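Local coordinates for protein histidine--tRNA ligase (Staphylococcus aureus, PDB 1QE0) that charges tRNA(His) with L-histidine at the expense of ATP, working as a homodimeric class II aminoacyl-tRNA synthetase, at residues E135-D140 against Y235-A240; V166-S171 against E229-Y234; V186-E189 against C194-R197. One frame throughout, in Å; residues are numbered along the deposited sequence.

Interaction 1 of 3, residues E135-D140 against Y235-A240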
loop_
_atom_site.group_PDB
_atom_site.type_symbol
_atom_site.label_atom_id
_atom_site.label_comp_id
_atom_site.label_asym_id
_atom_site.label_seq_id
_atom_site.Cartn_x
_atom_site.Cartn_y
_atom_site.Cartn_z
ATOM N N GLU A 135 -20.820 -10.572 -15.644
ATOM C CA GLU A 135 -20.850 -12.019 -15.382
ATOM C C GLU A 135 -20.352 -12.726 -16.622
ATOM O O GLU A 135 -21.026 -12.731 -17.638
ATOM C CB GLU A 135 -22.254 -12.494 -15.067
ATOM C CG GLU A 135 -22.322 -13.951 -14.702
ATOM C CD GLU A 135 -23.624 -14.273 -14.036
ATOM O OE1 GLU A 135 -24.603 -14.467 -14.795
ATOM O OE2 GLU A 135 -23.679 -14.280 -12.769
ATOM N N ASN A 136 -19.218 -13.394 -16.527
ATOM C CA ASN A 136 -18.676 -13.996 -17.719
ATOM C C ASN A 136 -17.524 -14.918 -17.358
ATOM O O ASN A 136 -16.584 -14.519 -16.673
ATOM C CB ASN A 136 -18.200 -12.840 -18.630
ATOM C CG ASN A 136 -17.402 -13.297 -19.836
ATOM O OD1 ASN A 136 -17.056 -14.459 -19.978
ATOM N ND2 ASN A 136 -17.070 -12.359 -20.695
ATOM N N PRO A 137 -17.609 -16.185 -17.767
ATOM C CA PRO A 137 -16.569 -17.172 -17.500
ATOM C C PRO A 137 -15.172 -16.627 -17.732
ATOM O O PRO A 137 -14.303 -16.815 -16.908
ATOM C CB PRO A 137 -16.883 -18.258 -18.510
ATOM C CG PRO A 137 -18.376 -18.269 -18.500
ATOM C CD PRO A 137 -18.779 -16.812 -18.402
ATOM N N SER A 138 -14.958 -15.901 -18.815
ATOM C CA SER A 138 -13.637 -15.386 -19.085
ATOM C C SER A 138 -13.179 -14.427 -18.006
ATOM O O SER A 138 -11.982 -14.263 -17.821
ATOM C CB SER A 138 -13.595 -14.707 -20.436
ATOM O OG SER A 138 -14.523 -13.643 -20.455
ATOM N N VAL A 139 -14.109 -13.790 -17.295
ATOM C CA VAL A 139 -13.736 -12.854 -16.210
ATOM C C VAL A 139 -13.248 -13.654 -15.012
ATOM O O VAL A 139 -12.232 -13.338 -14.398
ATOM C CB VAL A 139 -14.912 -11.990 -15.716
ATOM C CG1 VAL A 139 -14.400 -10.986 -14.707
ATOM C CG2 VAL A 139 -15.557 -11.276 -16.865
ATOM N N ASP A 140 -14.029 -14.676 -14.679
ATOM C CA ASP A 140 -13.731 -15.595 -13.603
ATOM C C ASP A 140 -12.341 -16.135 -13.836
ATOM O O ASP A 140 -11.483 -16.051 -12.956
ATOM C CB ASP A 140 -14.712 -16.759 -13.638
ATOM C CG ASP A 140 -16.052 -16.400 -13.079
ATOM O OD1 ASP A 140 -16.574 -17.202 -12.292
ATOM O OD2 ASP A 140 -16.580 -15.321 -13.401
ATOM N N TYR A 235 -19.735 -23.017 -15.344
ATOM C CA TYR A 235 -18.731 -23.729 -14.585
ATOM C C TYR A 235 -17.838 -24.531 -15.502
ATOM O O TYR A 235 -16.617 -24.566 -15.308
ATOM C CB TYR A 235 -19.382 -24.641 -13.546
ATOM C CG TYR A 235 -18.388 -25.426 -12.701
ATOM C CD1 TYR A 235 -18.566 -26.788 -12.463
ATOM C CD2 TYR A 235 -17.268 -24.803 -12.128
ATOM C CE1 TYR A 235 -17.674 -27.505 -11.680
ATOM C CE2 TYR A 235 -16.374 -25.519 -11.340
ATOM C CZ TYR A 235 -16.591 -26.858 -11.119
ATOM O OH TYR A 235 -15.760 -27.523 -10.263
ATOM N N GLU A 236 -18.425 -25.181 -16.499
ATOM C CA GLU A 236 -17.599 -25.963 -17.410
ATOM C C GLU A 236 -16.711 -25.049 -18.231
ATOM O O GLU A 236 -15.644 -25.464 -18.650
ATOM C CB GLU A 236 -18.408 -26.863 -18.360
ATOM C CG GLU A 236 -19.391 -27.874 -17.745
ATOM C CD GLU A 236 -18.839 -28.781 -16.641
ATOM O OE1 GLU A 236 -19.414 -28.750 -15.513
ATOM O OE2 GLU A 236 -17.880 -29.552 -16.914
ATOM N N GLN A 237 -17.160 -23.825 -18.505
ATOM C CA GLN A 237 -16.350 -22.879 -19.267
ATOM C C GLN A 237 -15.208 -22.362 -18.403
ATOM O O GLN A 237 -14.071 -22.266 -18.877
ATOM C CB GLN A 237 -17.184 -21.714 -19.769
ATOM C CG GLN A 237 -16.414 -20.813 -20.726
ATOM C CD GLN A 237 -15.705 -21.610 -21.808
ATOM O OE1 GLN A 237 -14.511 -21.439 -22.048
ATOM N NE2 GLN A 237 -16.438 -22.511 -22.448
ATOM N N VAL A 238 -15.509 -22.025 -17.142
ATOM C CA VAL A 238 -14.480 -21.573 -16.208
ATOM C C VAL A 238 -13.361 -22.624 -16.197
ATOM O O VAL A 238 -12.210 -22.311 -16.512
ATOM C CB VAL A 238 -15.044 -21.382 -14.798
ATOM C CG1 VAL A 238 -13.927 -21.111 -13.803
ATOM C CG2 VAL A 238 -16.051 -20.228 -14.813
ATOM N N LYS A 239 -13.701 -23.885 -15.931
ATOM C CA LYS A 239 -12.677 -24.938 -15.917
ATOM C C LYS A 239 -12.046 -25.139 -17.280
ATOM O O LYS A 239 -10.892 -25.501 -17.376
ATOM C CB LYS A 239 -13.227 -26.265 -15.411
ATOM C CG LYS A 239 -13.811 -26.156 -14.055
ATOM C CD LYS A 239 -14.298 -27.493 -13.604
ATOM C CE LYS A 239 -15.505 -27.930 -14.382
ATOM N NZ LYS A 239 -16.042 -29.180 -13.806
ATOM N N ALA A 240 -12.805 -24.908 -18.338
ATOM C CA ALA A 240 -12.270 -25.058 -19.679
ATOM C C ALA A 240 -11.103 -24.105 -19.748
ATOM O O ALA A 240 -9.980 -24.497 -20.062
ATOM C CB ALA A 240 -13.287 -24.660 -20.691
#

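Interaction 2 of 3, residues V166-S171 against E229-Y234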
loop_
_atom_site.group_PDB
_atom_site.type_symbol
_atom_site.label_atom_id
_atom_site.label_comp_id
_atom_site.label_asym_id
_atom_site.label_seq_id
_atom_site.Cartn_x
_atom_site.Cartn_y
_atom_site.Cartn_z
ATOM N N VAL A 166 -21.857 -22.958 -7.111
ATOM C CA VAL A 166 -23.112 -23.089 -6.420
ATOM C C VAL A 166 -24.243 -22.642 -7.350
ATOM O O VAL A 166 -25.307 -22.213 -6.906
ATOM C CB VAL A 166 -23.069 -22.296 -5.103
ATOM C CG1 VAL A 166 -22.238 -23.063 -4.068
ATOM C CG2 VAL A 166 -22.421 -20.949 -5.338
ATOM N N GLY A 167 -23.988 -22.740 -8.651
ATOM C CA GLY A 167 -24.973 -22.371 -9.651
ATOM C C GLY A 167 -25.511 -20.963 -9.555
ATOM O O GLY A 167 -25.013 -20.167 -8.799
ATOM N N ASP A 168 -26.525 -20.659 -10.349
ATOM C CA ASP A 168 -27.150 -19.336 -10.379
ATOM C C ASP A 168 -28.231 -19.185 -9.331
ATOM O O ASP A 168 -28.351 -20.016 -8.434
ATOM C CB ASP A 168 -27.762 -19.071 -11.767
ATOM C CG ASP A 168 -28.857 -20.078 -12.144
ATOM O OD1 ASP A 168 -29.041 -21.072 -11.422
ATOM O OD2 ASP A 168 -29.533 -19.889 -13.181
ATOM N N MET A 169 -29.033 -18.131 -9.482
ATOM C CA MET A 169 -30.153 -17.837 -8.586
ATOM C C MET A 169 -31.291 -18.860 -8.750
ATOM O O MET A 169 -32.040 -19.122 -7.806
ATOM C CB MET A 169 -30.713 -16.430 -8.860
ATOM C CG MET A 169 -29.947 -15.240 -8.255
ATOM S SD MET A 169 -30.995 -13.700 -8.198
ATOM C CE MET A 169 -30.423 -12.922 -6.570
ATOM N N ALA A 170 -31.433 -19.396 -9.967
ATOM C CA ALA A 170 -32.452 -20.396 -10.297
ATOM C C ALA A 170 -32.153 -21.692 -9.548
ATOM O O ALA A 170 -32.914 -22.131 -8.685
ATOM C CB ALA A 170 -32.448 -20.654 -11.788
ATOM N N SER A 171 -31.017 -22.286 -9.879
ATOM C CA SER A 171 -30.567 -23.507 -9.247
ATOM C C SER A 171 -30.692 -23.386 -7.746
ATOM O O SER A 171 -31.218 -24.262 -7.092
ATOM C CB SER A 171 -29.118 -23.760 -9.626
ATOM O OG SER A 171 -28.986 -23.850 -11.036
ATOM N N GLU A 229 -28.806 -26.063 -16.423
ATOM C CA GLU A 229 -28.025 -26.387 -17.607
ATOM C C GLU A 229 -27.035 -25.277 -17.939
ATOM O O GLU A 229 -25.894 -25.555 -18.312
ATOM C CB GLU A 229 -28.951 -26.671 -18.797
ATOM C CG GLU A 229 -28.477 -27.810 -19.716
ATOM C CD GLU A 229 -29.125 -29.162 -19.402
ATOM O OE1 GLU A 229 -28.810 -29.763 -18.342
ATOM O OE2 GLU A 229 -29.942 -29.624 -20.236
ATOM N N GLU A 230 -27.473 -24.031 -17.746
ATOM C CA GLU A 230 -26.666 -22.837 -18.003
ATOM C C GLU A 230 -25.536 -22.732 -16.978
ATOM O O GLU A 230 -24.380 -22.461 -17.320
ATOM C CB GLU A 230 -27.530 -21.575 -17.883
ATOM C CG GLU A 230 -28.550 -21.332 -19.003
ATOM C CD GLU A 230 -27.948 -20.824 -20.342
ATOM O OE1 GLU A 230 -28.735 -20.725 -21.322
ATOM O OE2 GLU A 230 -26.725 -20.515 -20.429
ATOM N N SER A 231 -25.901 -22.888 -15.710
ATOM C CA SER A 231 -24.961 -22.820 -14.599
ATOM C C SER A 231 -23.876 -23.883 -14.765
ATOM O O SER A 231 -22.697 -23.652 -14.447
ATOM C CB SER A 231 -25.702 -23.075 -13.291
ATOM O OG SER A 231 -26.944 -22.390 -13.244
ATOM N N LYS A 232 -24.293 -25.055 -15.238
ATOM C CA LYS A 232 -23.390 -26.186 -15.443
ATOM C C LYS A 232 -22.465 -25.977 -16.616
ATOM O O LYS A 232 -21.525 -26.737 -16.768
ATOM C CB LYS A 232 -24.180 -27.484 -15.653
ATOM C CG LYS A 232 -23.368 -28.768 -15.563
ATOM C CD LYS A 232 -24.273 -29.961 -15.191
ATOM C CE LYS A 232 -25.357 -30.226 -16.255
ATOM N NZ LYS A 232 -26.219 -31.433 -15.992
ATOM N N ALA A 233 -22.767 -24.986 -17.459
ATOM C CA ALA A 233 -21.941 -24.672 -18.621
ATOM C C ALA A 233 -21.047 -23.501 -18.319
ATOM O O ALA A 233 -20.012 -23.331 -18.958
ATOM C CB ALA A 233 -22.784 -24.371 -19.803
ATOM N N TYR A 234 -21.476 -22.641 -17.398
ATOM C CA TYR A 234 -20.643 -21.510 -17.001
ATOM C C TYR A 234 -19.437 -22.164 -16.324
ATOM O O TYR A 234 -18.289 -21.967 -16.739
ATOM C CB TYR A 234 -21.387 -20.620 -16.007
ATOM C CG TYR A 234 -20.703 -19.312 -15.673
ATOM C CD1 TYR A 234 -19.366 -19.262 -15.260
ATOM C CD2 TYR A 234 -21.400 -18.129 -15.750
ATOM C CE1 TYR A 234 -18.761 -18.060 -14.939
ATOM C CE2 TYR A 234 -20.795 -16.926 -15.436
ATOM C CZ TYR A 234 -19.486 -16.893 -15.038
ATOM O OH TYR A 234 -18.925 -15.665 -14.793
#

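Interaction 3 of 3, residues V186-E189 against C194-R197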
loop_
_atom_site.group_PDB
_atom_site.type_symbol
_atom_site.label_atom_id
_atom_site.label_comp_id
_atom_site.label_asym_id
_atom_site.label_seq_id
_atom_site.Cartn_x
_atom_site.Cartn_y
_atom_site.Cartn_z
ATOM N N VAL A 186 -38.887 -32.449 9.908
ATOM C CA VAL A 186 -38.195 -32.647 11.177
ATOM C C VAL A 186 -37.713 -31.287 11.668
ATOM O O VAL A 186 -36.764 -31.174 12.453
ATOM C CB VAL A 186 -37.003 -33.586 11.022
ATOM C CG1 VAL A 186 -37.477 -34.910 10.493
ATOM C CG2 VAL A 186 -35.937 -32.993 10.123
ATOM N N ILE A 187 -38.430 -30.255 11.235
ATOM C CA ILE A 187 -38.106 -28.876 11.561
ATOM C C ILE A 187 -38.101 -28.555 13.050
ATOM O O ILE A 187 -37.272 -27.786 13.497
ATOM C CB ILE A 187 -39.026 -27.897 10.774
ATOM C CG1 ILE A 187 -38.327 -26.564 10.625
ATOM C CG2 ILE A 187 -40.365 -27.717 11.467
ATOM C CD1 ILE A 187 -36.881 -26.702 10.218
ATOM N N HIS A 188 -38.988 -29.186 13.819
ATOM C CA HIS A 188 -39.085 -28.942 15.261
ATOM C C HIS A 188 -37.950 -29.545 16.060
ATOM O O HIS A 188 -37.805 -29.264 17.250
ATOM C CB HIS A 188 -40.413 -29.451 15.808
ATOM C CG HIS A 188 -41.593 -28.621 15.409
ATOM N ND1 HIS A 188 -41.470 -27.352 14.887
ATOM C CD2 HIS A 188 -42.922 -28.874 15.468
ATOM C CE1 HIS A 188 -42.672 -26.861 14.640
ATOM N NE2 HIS A 188 -43.570 -27.765 14.985
ATOM N N GLU A 189 -37.170 -30.400 15.407
ATOM C CA GLU A 189 -36.025 -31.047 16.043
ATOM C C GLU A 189 -34.866 -30.063 16.063
ATOM O O GLU A 189 -33.823 -30.342 16.668
ATOM C CB GLU A 189 -35.612 -32.291 15.257
ATOM C CG GLU A 189 -36.724 -33.327 15.112
ATOM C CD GLU A 189 -36.385 -34.462 14.141
ATOM O OE1 GLU A 189 -37.246 -35.364 13.949
ATOM O OE2 GLU A 189 -35.271 -34.446 13.561
ATOM N N CYS A 194 -32.122 -22.455 13.690
ATOM C CA CYS A 194 -32.253 -23.250 12.484
ATOM C C CYS A 194 -33.699 -23.318 11.978
ATOM O O CYS A 194 -33.946 -23.273 10.768
ATOM C CB CYS A 194 -31.656 -24.642 12.724
ATOM S SG CYS A 194 -29.977 -24.627 13.500
ATOM N N GLN A 195 -34.651 -23.310 12.896
ATOM C CA GLN A 195 -36.044 -23.363 12.516
ATOM C C GLN A 195 -36.446 -22.150 11.695
ATOM O O GLN A 195 -37.121 -22.278 10.669
ATOM C CB GLN A 195 -36.945 -23.449 13.739
ATOM C CG GLN A 195 -37.227 -24.844 14.228
ATOM C CD GLN A 195 -38.553 -24.935 14.945
ATOM O OE1 GLN A 195 -38.597 -25.253 16.121
ATOM N NE2 GLN A 195 -39.654 -24.664 14.229
ATOM N N SER A 196 -36.069 -20.964 12.158
ATOM C CA SER A 196 -36.393 -19.731 11.434
ATOM C C SER A 196 -35.861 -19.837 10.013
ATOM O O SER A 196 -36.597 -19.627 9.042
ATOM C CB SER A 196 -35.747 -18.512 12.108
ATOM O OG SER A 196 -36.235 -18.275 13.424
ATOM N N ARG A 197 -34.608 -20.275 9.914
ATOM C CA ARG A 197 -33.895 -20.405 8.650
ATOM C C ARG A 197 -34.434 -21.331 7.571
ATOM O O ARG A 197 -33.946 -21.288 6.447
ATOM C CB ARG A 197 -32.442 -20.765 8.908
ATOM C CG ARG A 197 -31.709 -19.861 9.868
ATOM C CD ARG A 197 -30.212 -19.919 9.528
ATOM N NE ARG A 197 -29.300 -19.524 10.603
ATOM C CZ ARG A 197 -28.821 -20.363 11.519
ATOM N NH1 ARG A 197 -29.175 -21.650 11.512
ATOM N NH2 ARG A 197 -27.924 -19.934 12.400
#

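Interaction 1 of 3, residues E135-D140 against Y235-A240
Pro-137, in the first turn of helix 137-153, lays its ring against the aliphatic stem of Gln-237, and this pair illustrates how a helix start can dock on the flank of another helix. Pro-137 CB lies 3.4 Å from Gln-237 CG, and the ring carbon CG faces the same stem, the two side chains crossing at about a right angle. The stem presents itself because Gln-237 carries CG anti to its backbone N (chi1 -172°) and then bends at the next bond. One residue on, Val-238 contributes a single branch: its CG2 is 3.9 Å from Asp-140 CB and also lies 4.3 Å from Pro-137 CB, so the methyl bridges one turn of the partner helix. Asp-140 offers the valine its methylene, while its carboxylate is engaged on both oxygens: OD2 in a salt bridge to Arg-288, and OD1 accepting a hydrogen bond from the Thr-265 hydroxyl. No hydrogen bond joins the two segments.

The first turn of the docking helix is closed by an N-cap. Asn-136 OD1 accepts from Ser-138 N at 2.8 Å and from Ser-138 OG at 2.7 Å, both donors lying above the same face of the amide. Tyr-363 of the second subunit packs on Asn-136, Ser-138 and Val-139, and Arg-343 of that subunit on Gln-237, which puts one side of the contact in the dimer interface. Such a capped helix start seated on a second helix is part of the helical layer flanking the largely antiparallel sheet of the class II catalytic domain.

Interaction 2 of 3, residues V166-S171 against E229-Y234
Gly-167 and Ser-231 bring the two segments together, the glycine CA lying 3.8 Å from Ser-231 CB, and around this pair a cluster of hydroxyl and carboxylate groups joins two helix beginnings. Ser-231 turns OG away from its own carbonyl carbon (chi1 -43°), which sends the hydroxyl across the gap to the turn ahead of helix 169-183. There it receives a weak hydrogen bond from Asp-168 N, 3.4 Å from OG, and sits 3.1 Å from Asp-168 OD1 and 3.3 Å from Ser-171 OG.

Asp-168 is the N-cap of that helix, and its conformation accounts for the capping bonds. With CG placed between the backbone N and the carbonyl carbon (chi1 61°), the carboxylate folds back over the first turn. Its OD1 then accepts twice from one residue: Ser-171 N, at 2.8 Å, meets it on the syn side but tilted from the carboxylate plane, while Ser-171 OG, also 2.8 Å away, approaches nearly in line with the C-O bond. The donors reach OD1 from opposite faces, a grip that should hold the carboxylate against rotation. The positive end of the helix dipole would probably favour its charged form. Gly-167 precedes the cap with a positive phi of 56°, a value glycine adopts readily.

Second-shell support comes from Asn-228, whose OD1 accepts from Ser-231 N and whose ND2 makes a weak hydrogen bond with Ser-171 OG. His-264 ties the glycine in by a backbone bond and stacks on Tyr-234. Taken together this is an aspartate N-cap set against a neighbouring helix, built where the chain probably leaves and re-enters the class II catalytic domain around the HisRS insertion.

Interaction 3 of 3, residues V186-E189 against C194-R197
The 3-10 turn that includes 187-189 and the short helix 192-196 pass with Ile-187 CA and Gln-195 CA 6.0 Å apart, close enough for the glutamine to reach across from one to the other. Gln-195 does this with its stem: CG lies beside the Ile-187 carbonyl oxygen and 4.1 Å from Ile-187 CG1, and the chain runs on extended, carrying the amide toward His-188. The isoleucine answers with its longer branch. Its first torsion puts CG1 roughly anti to the backbone N (chi1 -155°), and the bend at chi2 (45°) brings CD1 to a distance of 4.1 Å from Gln-195 CA; Leu-198 adds another apolar neighbour to the same side chain. Farther out, the amide end of Gln-195 arrives at the edge of the His-188 imidazole, on the ND1 side, with ring and amide planes turned 53° against each other. His-188 lies at the surface, and both it and Gln-195 also touch a crystal neighbour, which may influence their ends. Cys-194 forms a disulfide with Cys-191, three residues earlier. The contact belongs to a compact surface helical turn that holds a CXXC disulfide, probably within the insertion domain of histidyl-tRNA synthetase.

Interactions 1 and 2 share helix 231-245 and touch through Tyr-234, their centres about 12 Å apart. The Tyr-234 OH lies 2.7 Å from Asp-140 OD2, a probable hydrogen bond, so the helix start that carries Ser-231 is tied to the one capped by Asn-136. Interaction 3 stands apart, its centre about 28 Å from that of interaction 2 and about 36 Å from that of interaction 1; the nearest atoms of interactions 2 and 3 are about 14 Å apart. Along the chain, 186-197 falls between the two segments of each other contact. The enzyme is in its apo form, and no ligand marks its active site here.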